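Local coordinates for ABC transporter, periplasmic solute-binding protein (Rhizobium meliloti, PDB 4WED) that probably binds peptides or related solutes, perhaps nickel-containing ones, in the periplasm and delivers them to a membrane ABC transporter for uptake, at residues 115-118 with 119-123; 278-281 with 282-285; 342-345 with 346-350; 383-386 with 387-391; 458-461 with 462-466. All blocks are in the same frame, centred on the assembly; numbering follows the deposited sequence.

Contact 1: 115-118 with 119-123; sequences CKWN and LERWM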
loop_
_atom_site.group_PDB
_atom_site.type_symbol
_atom_site.label_atom_id
_atom_site.label_comp_id
_atom_site.label_asym_id
_atom_site.label_seq_id
_atom_site.Cartn_x
_atom_site.Cartn_y
_atom_site.Cartn_z
ATOM N N CYS A 115 9.501 22.262 -14.512
ATOM C CA CYS A 115 8.746 21.788 -13.377
ATOM C C CYS A 115 7.346 22.395 -13.268
ATOM O O CYS A 115 6.365 21.671 -13.091
ATOM C CB CYS A 115 9.544 22.103 -12.122
ATOM S SG CYS A 115 8.766 21.468 -10.641
ATOM N N LYS A 116 7.261 23.715 -13.362
ATOM C CA LYS A 116 5.963 24.411 -13.416
ATOM C C LYS A 116 5.079 23.851 -14.516
ATOM O O LYS A 116 3.888 23.636 -14.308
ATOM C CB LYS A 116 6.184 25.920 -13.666
ATOM C CG LYS A 116 4.961 26.818 -13.874
ATOM C CD LYS A 116 5.403 28.283 -14.077
ATOM C CE LYS A 116 4.287 29.312 -13.882
ATOM N NZ LYS A 116 4.745 30.690 -13.455
ATOM N N TRP A 117 5.662 23.666 -15.699
ATOM C CA TRP A 117 4.910 23.268 -16.889
ATOM C C TRP A 117 4.233 21.919 -16.676
ATOM O O TRP A 117 3.113 21.715 -17.088
ATOM C CB TRP A 117 5.867 23.188 -18.078
ATOM C CG TRP A 117 5.245 22.724 -19.398
ATOM C CD1 TRP A 117 4.655 23.513 -20.335
ATOM C CD2 TRP A 117 5.191 21.368 -19.923
ATOM N NE1 TRP A 117 4.222 22.747 -21.392
ATOM C CE2 TRP A 117 4.538 21.435 -21.174
ATOM C CE3 TRP A 117 5.635 20.118 -19.454
ATOM C CZ2 TRP A 117 4.309 20.306 -21.972
ATOM C CZ3 TRP A 117 5.403 18.992 -20.237
ATOM C CH2 TRP A 117 4.751 19.097 -21.497
ATOM N N ASN A 118 4.936 21.013 -16.016
ATOM C CA ASN A 118 4.389 19.709 -15.613
ATOM C C ASN A 118 3.343 19.808 -14.538
ATOM O O ASN A 118 2.253 19.263 -14.664
ATOM C CB ASN A 118 5.502 18.805 -15.072
ATOM C CG ASN A 118 6.187 18.023 -16.165
ATOM O OD1 ASN A 118 5.648 17.036 -16.652
ATOM N ND2 ASN A 118 7.377 18.443 -16.544
ATOM N N LEU A 119 3.694 20.488 -13.463
ATOM C CA LEU A 119 2.791 20.673 -12.372
ATOM C C LEU A 119 1.509 21.319 -12.822
ATOM O O LEU A 119 0.428 20.929 -12.405
ATOM C CB LEU A 119 3.482 21.524 -11.345
ATOM C CG LEU A 119 4.541 20.718 -10.603
ATOM C CD1 LEU A 119 5.177 21.608 -9.559
ATOM C CD2 LEU A 119 4.006 19.444 -9.944
ATOM N N GLU A 120 1.626 22.300 -13.699
ATOM C CA GLU A 120 0.446 22.952 -14.266
ATOM C C GLU A 120 -0.405 22.011 -15.134
ATOM O O GLU A 120 -1.565 22.296 -15.398
ATOM C CB GLU A 120 0.858 24.167 -15.088
ATOM C CG GLU A 120 1.220 25.377 -14.246
ATOM C CD GLU A 120 1.655 26.551 -15.114
ATOM O OE1 GLU A 120 1.888 26.332 -16.337
ATOM O OE2 GLU A 120 1.761 27.682 -14.581
ATOM N N ARG A 121 0.175 20.909 -15.584
ATOM C CA ARG A 121 -0.559 19.950 -16.377
ATOM C C ARG A 121 -1.538 19.134 -15.540
ATOM O O ARG A 121 -2.503 18.616 -16.083
ATOM C CB ARG A 121 0.388 19.004 -17.121
ATOM C CG ARG A 121 0.914 19.586 -18.420
ATOM C CD ARG A 121 2.112 18.802 -18.938
ATOM N NE ARG A 121 1.946 18.312 -20.306
ATOM C CZ ARG A 121 1.134 17.320 -20.664
ATOM N NH1 ARG A 121 0.367 16.710 -19.777
ATOM N NH2 ARG A 121 1.086 16.927 -21.916
ATOM N N TRP A 122 -1.311 18.997 -14.243
ATOM C CA TRP A 122 -2.202 18.126 -13.450
ATOM C C TRP A 122 -2.776 18.734 -12.182
ATOM O O TRP A 122 -3.842 18.311 -11.724
ATOM C CB TRP A 122 -1.520 16.779 -13.099
ATOM C CG TRP A 122 -0.292 16.917 -12.250
ATOM C CD1 TRP A 122 1.019 17.060 -12.677
ATOM C CD2 TRP A 122 -0.258 16.893 -10.839
ATOM N NE1 TRP A 122 1.858 17.149 -11.593
ATOM C CE2 TRP A 122 1.103 17.040 -10.447
ATOM C CE3 TRP A 122 -1.243 16.757 -9.854
ATOM C CZ2 TRP A 122 1.499 17.080 -9.107
ATOM C CZ3 TRP A 122 -0.846 16.780 -8.511
ATOM C CH2 TRP A 122 0.521 16.943 -8.153
HETATM N N MSE A 123 -2.103 19.713 -11.613
HETATM C CA MSE A 123 -2.528 20.220 -10.322
HETATM C C MSE A 123 -3.668 21.201 -10.391
HETATM O O MSE A 123 -3.566 22.250 -11.028
HETATM C CB MSE A 123 -1.392 20.953 -9.668
HETATM C CG MSE A 123 -0.651 19.971 -8.798
HETATM SE SE MSE A 123 0.595 20.955 -7.604
HETATM C CE MSE A 123 1.371 21.992 -9.057
#
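Cys115 meets Leu119 one helical turn further on in two ways: its carbonyl O takes a nearly straight backbone bond from Leu119 N (2.9 Å), and its SG lies 3.8 Å from Leu119 CD1, an apolar contact between buried side chains. Lys116 repeats the backbone pattern with Glu120 N, while its extended side chain runs across the carboxylate. Lys116 CE comes within 3.1 Å of Glu120 OE2, yet Lys116 NZ stays 4.4 Å from that oxygen, beyond a salt bridge, so the two charges probably attract loosely. With CG anti to the backbone N (chi1 178°), the Trp117 indole lies alongside Arg121. Arg121 CD sits over the six-membered ring, 3.6 Å from its centroid and 15° off the normal, a CH-pi contact; the guanidinium is turned 62° from the indole and offers it an edge. Asn118 O accepts from Arg121 N at 2.8 Å, an i to i+3 bond as the helix tightens, the donor standing above the carbonyl plane. The Asn118 amide is engaged on both atoms, OD1 by Leu172 N and ND2 by Ala114 O. With Leu119 packed on Leu140 of strand 137-144 and Glu120 exposed, this is an amphipathic helix lying against an antiparallel sheet.

Contact 2: 278-281 with 282-285; sequences AFNP and DRAE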
loop_
_atom_site.group_PDB
_atom_site.type_symbol
_atom_site.label_atom_id
_atom_site.label_comp_id
_atom_site.label_asym_id
_atom_site.label_seq_id
_atom_site.Cartn_x
_atom_site.Cartn_y
_atom_site.Cartn_z
ATOM N N ALA A 278 -13.102 -6.467 11.727
ATOM C CA ALA A 278 -13.924 -5.405 12.225
ATOM C C ALA A 278 -15.043 -5.954 13.093
ATOM O O ALA A 278 -15.511 -7.079 12.901
ATOM C CB ALA A 278 -14.544 -4.658 11.055
ATOM N N PHE A 279 -15.482 -5.120 14.029
ATOM C CA PHE A 279 -16.501 -5.472 14.997
ATOM C C PHE A 279 -17.668 -4.581 14.735
ATOM O O PHE A 279 -17.472 -3.403 14.477
ATOM C CB PHE A 279 -16.002 -5.155 16.425
ATOM C CG PHE A 279 -14.886 -6.049 16.900
ATOM C CD1 PHE A 279 -15.111 -7.405 17.095
ATOM C CD2 PHE A 279 -13.627 -5.531 17.185
ATOM C CE1 PHE A 279 -14.091 -8.229 17.553
ATOM C CE2 PHE A 279 -12.597 -6.349 17.615
ATOM C CZ PHE A 279 -12.836 -7.718 17.804
ATOM N N ASN A 280 -18.878 -5.099 14.861
ATOM C CA ASN A 280 -20.038 -4.229 14.767
ATOM C C ASN A 280 -20.941 -4.267 15.984
ATOM O O ASN A 280 -21.958 -4.982 15.990
ATOM C CB ASN A 280 -20.849 -4.562 13.557
ATOM C CG ASN A 280 -21.951 -3.568 13.352
ATOM O OD1 ASN A 280 -22.039 -2.562 14.060
ATOM N ND2 ASN A 280 -22.797 -3.842 12.408
ATOM N N PRO A 281 -20.581 -3.491 17.023
ATOM C CA PRO A 281 -21.335 -3.599 18.297
ATOM C C PRO A 281 -22.754 -3.021 18.207
ATOM O O PRO A 281 -23.620 -3.409 18.979
ATOM C CB PRO A 281 -20.457 -2.861 19.304
ATOM C CG PRO A 281 -19.440 -2.092 18.509
ATOM C CD PRO A 281 -19.362 -2.657 17.127
ATOM N N ASP A 282 -23.001 -2.140 17.238
ATOM C CA ASP A 282 -24.353 -1.602 17.006
ATOM C C ASP A 282 -25.333 -2.712 16.609
ATOM O O ASP A 282 -26.514 -2.636 16.930
ATOM C CB ASP A 282 -24.331 -0.499 15.944
ATOM C CG ASP A 282 -23.427 0.688 16.335
ATOM O OD1 ASP A 282 -23.452 1.095 17.516
ATOM O OD2 ASP A 282 -22.701 1.223 15.469
ATOM N N ARG A 283 -24.844 -3.719 15.900
ATOM C CA ARG A 283 -25.654 -4.879 15.550
ATOM C C ARG A 283 -25.605 -6.038 16.548
ATOM O O ARG A 283 -26.616 -6.651 16.844
ATOM C CB ARG A 283 -25.246 -5.385 14.175
ATOM C CG ARG A 283 -26.175 -6.420 13.586
ATOM C CD ARG A 283 -25.658 -6.876 12.241
ATOM N NE ARG A 283 -26.552 -7.820 11.599
ATOM C CZ ARG A 283 -26.213 -9.060 11.279
ATOM N NH1 ARG A 283 -27.084 -9.857 10.693
ATOM N NH2 ARG A 283 -25.004 -9.507 11.551
ATOM N N ALA A 284 -24.418 -6.326 17.056
ATOM C CA ALA A 284 -24.162 -7.442 17.926
ATOM C C ALA A 284 -23.973 -6.929 19.362
ATOM O O ALA A 284 -22.878 -6.519 19.758
ATOM C CB ALA A 284 -22.904 -8.151 17.460
ATOM N N GLU A 285 -25.030 -6.976 20.151
ATOM C CA GLU A 285 -24.979 -6.451 21.524
ATOM C C GLU A 285 -23.775 -6.960 22.374
ATOM O O GLU A 285 -23.285 -6.234 23.233
ATOM C CB GLU A 285 -26.301 -6.754 22.221
ATOM C CG GLU A 285 -26.820 -5.693 23.181
ATOM C CD GLU A 285 -27.993 -6.225 23.997
ATOM O OE1 GLU A 285 -28.841 -6.947 23.426
ATOM O OE2 GLU A 285 -28.071 -5.948 25.211
#
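An alpha-turn closed by the bond from Ala284 N to Asn280 O leads the chain out of strand 274-279, and the Asn280 side chain adds a weak Asx-type bond past Pro281. In the closing bond the donor lies 3.0 Å from Asn280 O, in the carbonyl plane; Arg283 N reaches the same Asn280 O more weakly, at 3.2 Å. The side-chain branch is weak too: Asp282 N points to Asn280 OD1 at 3.3 Å, with an N-H...O angle of 122°. A chi1 of -173° keeps the Asn280 amide beside the carbonyl carbon and close to the turning backbone. Its other branch, ND2, lies 3.4 Å from Arg283 CB and donates to Tyr415 O. The Asn280 and Arg283 side chains cross at about a right angle, although their amide and guanidinium planes are only 23° apart; the arginine continues extended to a salt bridge from NH2 to Asp416 OD1. A leucine in place of Asn280 would probably leave Tyr415 O without its amide donor and Asp282 N without its weak side-chain acceptor, making the turn less firmly fixed. The chemistry implies a turn secured from within and without: Asn280 ND2, through Tyr415 O, ties it to the segment before strand 417-421, and the Arg283-Asp416 salt bridge fastens the same segment.

Contact 3: 342-345 with 346-350; sequences ASAL and LEKAG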
loop_
_atom_site.group_PDB
_atom_site.type_symbol
_atom_site.label_atom_id
_atom_site.label_comp_id
_atom_site.label_asym_id
_atom_site.label_seq_id
_atom_site.Cartn_x
_atom_site.Cartn_y
_atom_site.Cartn_z
ATOM N N ALA A 342 -8.896 -15.947 27.019
ATOM C CA ALA A 342 -10.140 -15.570 26.366
ATOM C C ALA A 342 -11.381 -16.052 27.115
ATOM O O ALA A 342 -12.337 -15.297 27.346
ATOM C CB ALA A 342 -10.134 -16.084 24.939
ATOM N N SER A 343 -11.367 -17.327 27.489
ATOM C CA SER A 343 -12.447 -17.939 28.266
ATOM C C SER A 343 -12.677 -17.178 29.586
ATOM O O SER A 343 -13.800 -16.983 30.047
ATOM C CB SER A 343 -12.034 -19.381 28.622
ATOM O OG SER A 343 -11.784 -20.148 27.461
ATOM N N ALA A 344 -11.583 -16.812 30.218
ATOM C CA ALA A 344 -11.645 -16.098 31.481
ATOM C C ALA A 344 -12.295 -14.715 31.282
ATOM O O ALA A 344 -13.153 -14.318 32.073
ATOM C CB ALA A 344 -10.249 -15.982 32.111
ATOM N N LEU A 345 -11.907 -13.987 30.240
ATOM C CA LEU A 345 -12.574 -12.707 29.947
ATOM C C LEU A 345 -14.050 -12.941 29.769
ATOM O O LEU A 345 -14.870 -12.301 30.412
ATOM C CB LEU A 345 -12.037 -12.071 28.674
ATOM C CG LEU A 345 -10.637 -11.523 28.859
ATOM C CD1 LEU A 345 -9.934 -11.293 27.538
ATOM C CD2 LEU A 345 -10.700 -10.232 29.660
ATOM N N LEU A 346 -14.402 -13.882 28.912
ATOM C CA LEU A 346 -15.813 -14.124 28.681
ATOM C C LEU A 346 -16.575 -14.426 29.952
ATOM O O LEU A 346 -17.702 -13.956 30.143
ATOM C CB LEU A 346 -15.987 -15.257 27.692
ATOM C CG LEU A 346 -15.486 -14.892 26.312
ATOM C CD1 LEU A 346 -15.489 -16.097 25.414
ATOM C CD2 LEU A 346 -16.299 -13.750 25.718
ATOM N N GLU A 347 -15.968 -15.216 30.819
ATOM C CA GLU A 347 -16.570 -15.522 32.122
ATOM C C GLU A 347 -16.713 -14.277 33.031
ATOM O O GLU A 347 -17.768 -14.042 33.593
ATOM C CB GLU A 347 -15.784 -16.629 32.844
ATOM C CG GLU A 347 -16.678 -17.526 33.705
ATOM C CD GLU A 347 -16.397 -19.022 33.528
ATOM O OE1 GLU A 347 -15.592 -19.524 34.358
ATOM O OE2 GLU A 347 -16.952 -19.683 32.579
ATOM N N LYS A 348 -15.663 -13.485 33.168
ATOM C CA LYS A 348 -15.772 -12.219 33.891
ATOM C C LYS A 348 -16.926 -11.366 33.309
ATOM O O LYS A 348 -17.687 -10.755 34.042
ATOM C CB LYS A 348 -14.445 -11.448 33.838
ATOM C CG LYS A 348 -13.304 -12.075 34.631
ATOM C CD LYS A 348 -11.951 -11.472 34.259
ATOM C CE LYS A 348 -10.778 -12.342 34.724
ATOM N NZ LYS A 348 -9.565 -12.144 33.856
ATOM N N ALA A 349 -17.058 -11.342 31.981
ATOM C CA ALA A 349 -18.135 -10.584 31.331
ATOM C C ALA A 349 -19.502 -11.237 31.495
ATOM O O ALA A 349 -20.475 -10.676 31.060
ATOM C CB ALA A 349 -17.850 -10.386 29.856
ATOM N N GLY A 350 -19.560 -12.428 32.088
ATOM C CA GLY A 350 -20.821 -13.139 32.335
ATOM C C GLY A 350 -21.295 -14.082 31.241
ATOM O O GLY A 350 -22.449 -14.435 31.227
#
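Ala342 and Leu346 meet where the leucine side chain folds back over the preceding turn: Leu346 CG lies 3.3 Å from Ala342 O, the same oxygen that accepts from Leu346 N at 3.0 Å. Because CG is anti to the carbonyl carbon (chi1 -67°), the branch runs back toward the start of the helix. Lys348 does the same on another side. Its CG comes within 3.4 Å of Ala344 O, and the extended chain continues until NZ stands 4.3 Å from Ala344 CB, so the aliphatic part of the lysine lies along that turn. Beneath these contacts runs the i to i+4 pattern of an alpha-helix, the bond from Lys348 N to Ala344 O being almost perfectly straight at 178°. Ala349 N adds the next bond, to Leu345 O at 2.9 Å. The helix then closes in a Schellman motif. Gly350 takes a positive phi of 90°, and one of the two bonds of the motif runs from Gly350 N to Glu347 O at 2.8 Å; a side chain at this position would press against Ala349 O, which explains the glycine. Further out, Leu345 and Leu346 pack on helix 290-299, the latter against Ala295 and the former against Gln291 and Lys294. Glu347 OE2 forms a salt bridge with Arg357 NH1, and Ala349 O accepts from Lys359 NZ, tying the turn to the segment beyond. Ser343 OG is turned back to Ala339 O, within its own helix.

Contact 4: 383-386 with 387-391; sequences EVIQ and SEMKE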
loop_
_atom_site.group_PDB
_atom_site.type_symbol
_atom_site.label_atom_id
_atom_site.label_comp_id
_atom_site.label_asym_id
_atom_site.label_seq_id
_atom_site.Cartn_x
_atom_site.Cartn_y
_atom_site.Cartn_z
ATOM N N GLU A 383 -13.339 -20.304 8.580
ATOM C CA GLU A 383 -13.485 -21.647 9.139
ATOM C C GLU A 383 -12.389 -21.974 10.128
ATOM O O GLU A 383 -12.598 -22.773 11.015
ATOM C CB GLU A 383 -13.495 -22.675 8.021
ATOM C CG GLU A 383 -14.618 -22.422 7.020
ATOM C CD GLU A 383 -14.774 -23.534 6.002
ATOM O OE1 GLU A 383 -13.728 -24.057 5.553
ATOM O OE2 GLU A 383 -15.935 -23.871 5.649
ATOM N N VAL A 384 -11.219 -21.375 9.967
ATOM C CA VAL A 384 -10.193 -21.442 10.994
ATOM C C VAL A 384 -10.708 -20.748 12.263
ATOM O O VAL A 384 -10.698 -21.315 13.351
ATOM C CB VAL A 384 -8.911 -20.704 10.563
ATOM C CG1 VAL A 384 -7.906 -20.636 11.715
ATOM C CG2 VAL A 384 -8.292 -21.378 9.356
ATOM N N ILE A 385 -11.160 -19.516 12.088
ATOM C CA ILE A 385 -11.657 -18.683 13.186
ATOM C C ILE A 385 -12.846 -19.327 13.910
ATOM O O ILE A 385 -12.853 -19.436 15.130
ATOM C CB ILE A 385 -12.044 -17.282 12.658
ATOM C CG1 ILE A 385 -10.772 -16.559 12.209
ATOM C CG2 ILE A 385 -12.790 -16.479 13.708
ATOM C CD1 ILE A 385 -11.009 -15.380 11.303
ATOM N N GLN A 386 -13.837 -19.752 13.152
ATOM C CA GLN A 386 -15.024 -20.346 13.716
ATOM C C GLN A 386 -14.682 -21.509 14.657
ATOM O O GLN A 386 -15.348 -21.746 15.704
ATOM C CB GLN A 386 -15.867 -20.886 12.562
ATOM C CG GLN A 386 -17.019 -21.790 12.952
ATOM C CD GLN A 386 -17.680 -22.397 11.728
ATOM O OE1 GLN A 386 -17.157 -23.350 11.133
ATOM N NE2 GLN A 386 -18.835 -21.860 11.350
ATOM N N SER A 387 -13.673 -22.250 14.216
ATOM C CA SER A 387 -13.157 -23.404 14.930
ATOM C C SER A 387 -12.401 -22.973 16.213
ATOM O O SER A 387 -12.477 -23.641 17.247
ATOM C CB SER A 387 -12.255 -24.195 13.977
ATOM O OG SER A 387 -11.452 -25.097 14.691
ATOM N N GLU A 388 -11.678 -21.858 16.132
ATOM C CA GLU A 388 -10.970 -21.313 17.262
ATOM C C GLU A 388 -11.890 -20.645 18.279
ATOM O O GLU A 388 -11.640 -20.737 19.471
ATOM C CB GLU A 388 -9.941 -20.311 16.771
ATOM C CG GLU A 388 -8.766 -21.005 16.119
ATOM C CD GLU A 388 -7.859 -20.045 15.394
ATOM O OE1 GLU A 388 -8.214 -18.844 15.330
ATOM O OE2 GLU A 388 -6.793 -20.482 14.896
HETATM N N MSE A 389 -12.925 -19.962 17.793
HETATM C CA MSE A 389 -14.004 -19.403 18.620
HETATM C C MSE A 389 -14.794 -20.464 19.343
HETATM O O MSE A 389 -15.200 -20.325 20.505
HETATM C CB MSE A 389 -14.928 -18.694 17.645
HETATM C CG MSE A 389 -14.285 -17.473 16.992
HETATM SE SE MSE A 389 -13.651 -16.255 18.403
HETATM C CE MSE A 389 -11.782 -16.842 18.731
ATOM N N LYS A 390 -15.000 -21.567 18.663
ATOM C CA LYS A 390 -15.682 -22.652 19.267
ATOM C C LYS A 390 -14.922 -23.029 20.530
ATOM O O LYS A 390 -15.537 -23.190 21.573
ATOM C CB LYS A 390 -15.803 -23.807 18.272
ATOM C CG LYS A 390 -16.184 -25.152 18.882
ATOM C CD LYS A 390 -17.682 -25.370 18.924
ATOM C CE LYS A 390 -17.970 -26.735 19.512
ATOM N NZ LYS A 390 -19.057 -27.426 18.789
ATOM N N GLU A 391 -13.592 -23.119 20.453
ATOM C CA GLU A 391 -12.774 -23.555 21.601
ATOM C C GLU A 391 -12.904 -22.634 22.812
ATOM O O GLU A 391 -12.773 -23.101 23.920
ATOM C CB GLU A 391 -11.296 -23.701 21.211
ATOM C CG GLU A 391 -10.970 -25.010 20.481
ATOM C CD GLU A 391 -9.633 -24.988 19.727
ATOM O OE1 GLU A 391 -9.391 -24.028 18.955
ATOM O OE2 GLU A 391 -8.824 -25.929 19.883
#
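Val384 CG1 is anti to the backbone N (chi1 173°), while Glu388 carries its CG anti to the carbonyl carbon (chi1 -74°), and these two settings bring the side chains alongside each other, pointing the same way. The touch is between the methyl and the carboxylate: Val384 CG1 lies 3.4 Å from Glu388 OE2. The other carboxylate oxygen, OE1, is bonded to Asp301 N; a backbone donor thus meets this buried acid, and the Arg337 side chain lies against it as well. One residue on, Ile385 and Met389, a selenomethionine, form a second side-by-side pair. Here Ile385 CG2 meets Met389 CG at 3.7 Å, and Met389 CG also comes within 3.1 Å of Ile385 O. Both pairs sit on one helix of a beta-alpha-beta unit, strand 362-370, helix 378-392 and strand 395-400. The backbone bond beneath the second pair is short and straight, Met389 N to Ile385 O at 2.7 Å. Two other bonds of the run are less regular: Ser387 N reaches Glu383 O only weakly, at 3.4 Å, and Lys390 N approaches Gln386 O from above the carbonyl plane. Gln386 extends away from this side and donates through NE2 to Leu396 O, joining the helix to the following strand. On the side of Val384, Ile385 and Glu388, helix 302-310 is the neighbour, where Val308, Ile305 and Ala304 respectively touch these three residues.

Contact 5: 458-461 with 462-466; sequences PLIN and AATAA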
loop_
_atom_site.group_PDB
_atom_site.type_symbol
_atom_site.label_atom_id
_atom_site.label_comp_id
_atom_site.label_asym_id
_atom_site.label_seq_id
_atom_site.Cartn_x
_atom_site.Cartn_y
_atom_site.Cartn_z
ATOM N N PRO A 458 -12.375 13.042 17.128
ATOM C CA PRO A 458 -11.502 14.111 17.594
ATOM C C PRO A 458 -10.025 13.774 17.515
ATOM O O PRO A 458 -9.202 14.623 17.244
ATOM C CB PRO A 458 -11.942 14.300 19.047
ATOM C CG PRO A 458 -13.375 13.932 19.040
ATOM C CD PRO A 458 -13.478 12.788 18.071
ATOM N N LEU A 459 -9.689 12.528 17.743
ATOM C CA LEU A 459 -8.296 12.122 17.777
ATOM C C LEU A 459 -7.791 11.999 16.363
ATOM O O LEU A 459 -6.652 12.378 16.068
ATOM C CB LEU A 459 -8.170 10.777 18.483
ATOM C CG LEU A 459 -8.733 10.736 19.902
ATOM C CD1 LEU A 459 -8.768 9.278 20.381
ATOM C CD2 LEU A 459 -7.897 11.628 20.819
ATOM N N ILE A 460 -8.634 11.491 15.473
ATOM C CA ILE A 460 -8.231 11.440 14.051
ATOM C C ILE A 460 -8.035 12.846 13.482
ATOM O O ILE A 460 -6.991 13.115 12.867
ATOM C CB ILE A 460 -9.202 10.619 13.172
ATOM C CG1 ILE A 460 -9.241 9.154 13.644
ATOM C CG2 ILE A 460 -8.768 10.666 11.701
ATOM C CD1 ILE A 460 -10.351 8.344 13.003
ATOM N N ASN A 461 -9.011 13.740 13.724
ATOM C CA ASN A 461 -8.932 15.157 13.310
ATOM C C ASN A 461 -7.680 15.875 13.811
ATOM O O ASN A 461 -7.043 16.651 13.090
ATOM C CB ASN A 461 -10.174 15.919 13.781
ATOM C CG ASN A 461 -11.440 15.522 13.013
ATOM O OD1 ASN A 461 -11.406 15.159 11.814
ATOM N ND2 ASN A 461 -12.574 15.606 13.696
ATOM N N ALA A 462 -7.329 15.617 15.059
ATOM C CA ALA A 462 -6.145 16.240 15.643
ATOM C C ALA A 462 -4.913 15.700 14.927
ATOM O O ALA A 462 -4.018 16.452 14.555
ATOM C CB ALA A 462 -6.080 15.970 17.138
ATOM N N ALA A 463 -4.879 14.398 14.698
ATOM C CA ALA A 463 -3.759 13.811 13.955
ATOM C C ALA A 463 -3.626 14.350 12.519
ATOM O O ALA A 463 -2.510 14.579 12.032
ATOM C CB ALA A 463 -3.895 12.326 13.934
ATOM N N THR A 464 -4.758 14.546 11.838
ATOM C CA THR A 464 -4.728 15.094 10.487
ATOM C C THR A 464 -4.327 16.561 10.505
ATOM O O THR A 464 -3.780 17.082 9.522
ATOM C CB THR A 464 -6.048 14.871 9.700
ATOM O OG1 THR A 464 -7.155 15.452 10.376
ATOM C CG2 THR A 464 -6.295 13.353 9.518
ATOM N N ALA A 465 -4.553 17.213 11.638
ATOM C CA ALA A 465 -4.143 18.612 11.779
ATOM C C ALA A 465 -2.656 18.753 12.144
ATOM O O ALA A 465 -2.092 19.826 11.983
ATOM C CB ALA A 465 -5.023 19.346 12.795
ATOM N N ALA A 466 -2.012 17.685 12.593
ATOM C CA ALA A 466 -0.677 17.804 13.187
ATOM C C ALA A 466 0.378 18.145 12.146
ATOM O O ALA A 466 0.211 17.838 10.974
ATOM C CB ALA A 466 -0.305 16.507 13.878
#
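Pro458 O, Leu459 O, Ile460 O and Asn461 O accept in turn from the N-H groups of Ala462, Ala463, Thr464 and Ala465, an unbroken i to i+4 run. Its geometry varies along the turn: Thr464 N meets Ile460 O at 2.8 Å, nearly along the carbonyl direction, whereas the angle at the hydrogen falls to 134° for Ala465 N and Asn461 O. Ala466 has already left helical angles, and its N bonds to Ala463 O at 3.2 Å. Asn461 O is also reached by a hydroxyl. Thr464 OG1 donates to it at 3.0 Å, standing above the carbonyl plane on the same face as Ala465 N, so two donors grip this oxygen. The hydroxyl gets there because OG1 lies between the backbone N and the carbonyl carbon (chi1 58°). The methyl CG2, directed elsewhere, lies 3.4 Å from Ile460 O. A valine in place of Thr464 would probably cost Asn461 O its hydroxyl donor and put an apolar methyl in that place. Thr464 and Ala463 touch Phe430 of helix 430-437, while Leu459 packs on Val478 and Trp481 of helix 471-485. A threonine hydroxyl bonded to the carbonyl three residues back is a familiar feature of alpha-helices, placed here near the C-terminal end of a helix packed against two others.

Contacts 2, 3 and 4 form one cluster: contacts 3 and 4 have centres 17 Å apart and nearest atoms about 5 Å apart, and contact 2 lies 18 and 19 Å from them, centre to centre. None of the three touches another, but helix 290-299 bridges contacts 2 and 3, meeting Phe279 from one and Leu345 and Leu346 from the other. Contact 1 lies on the opposite side of the chain's centre from contacts 3 and 4, with centres 59 and 54 Å away. Contact 5 is nearer to contact 2 than to contact 1, at 25 against 30 Å between centres. The bound sodium ion is held by Asp62 and Asp515, which belong to none of the five.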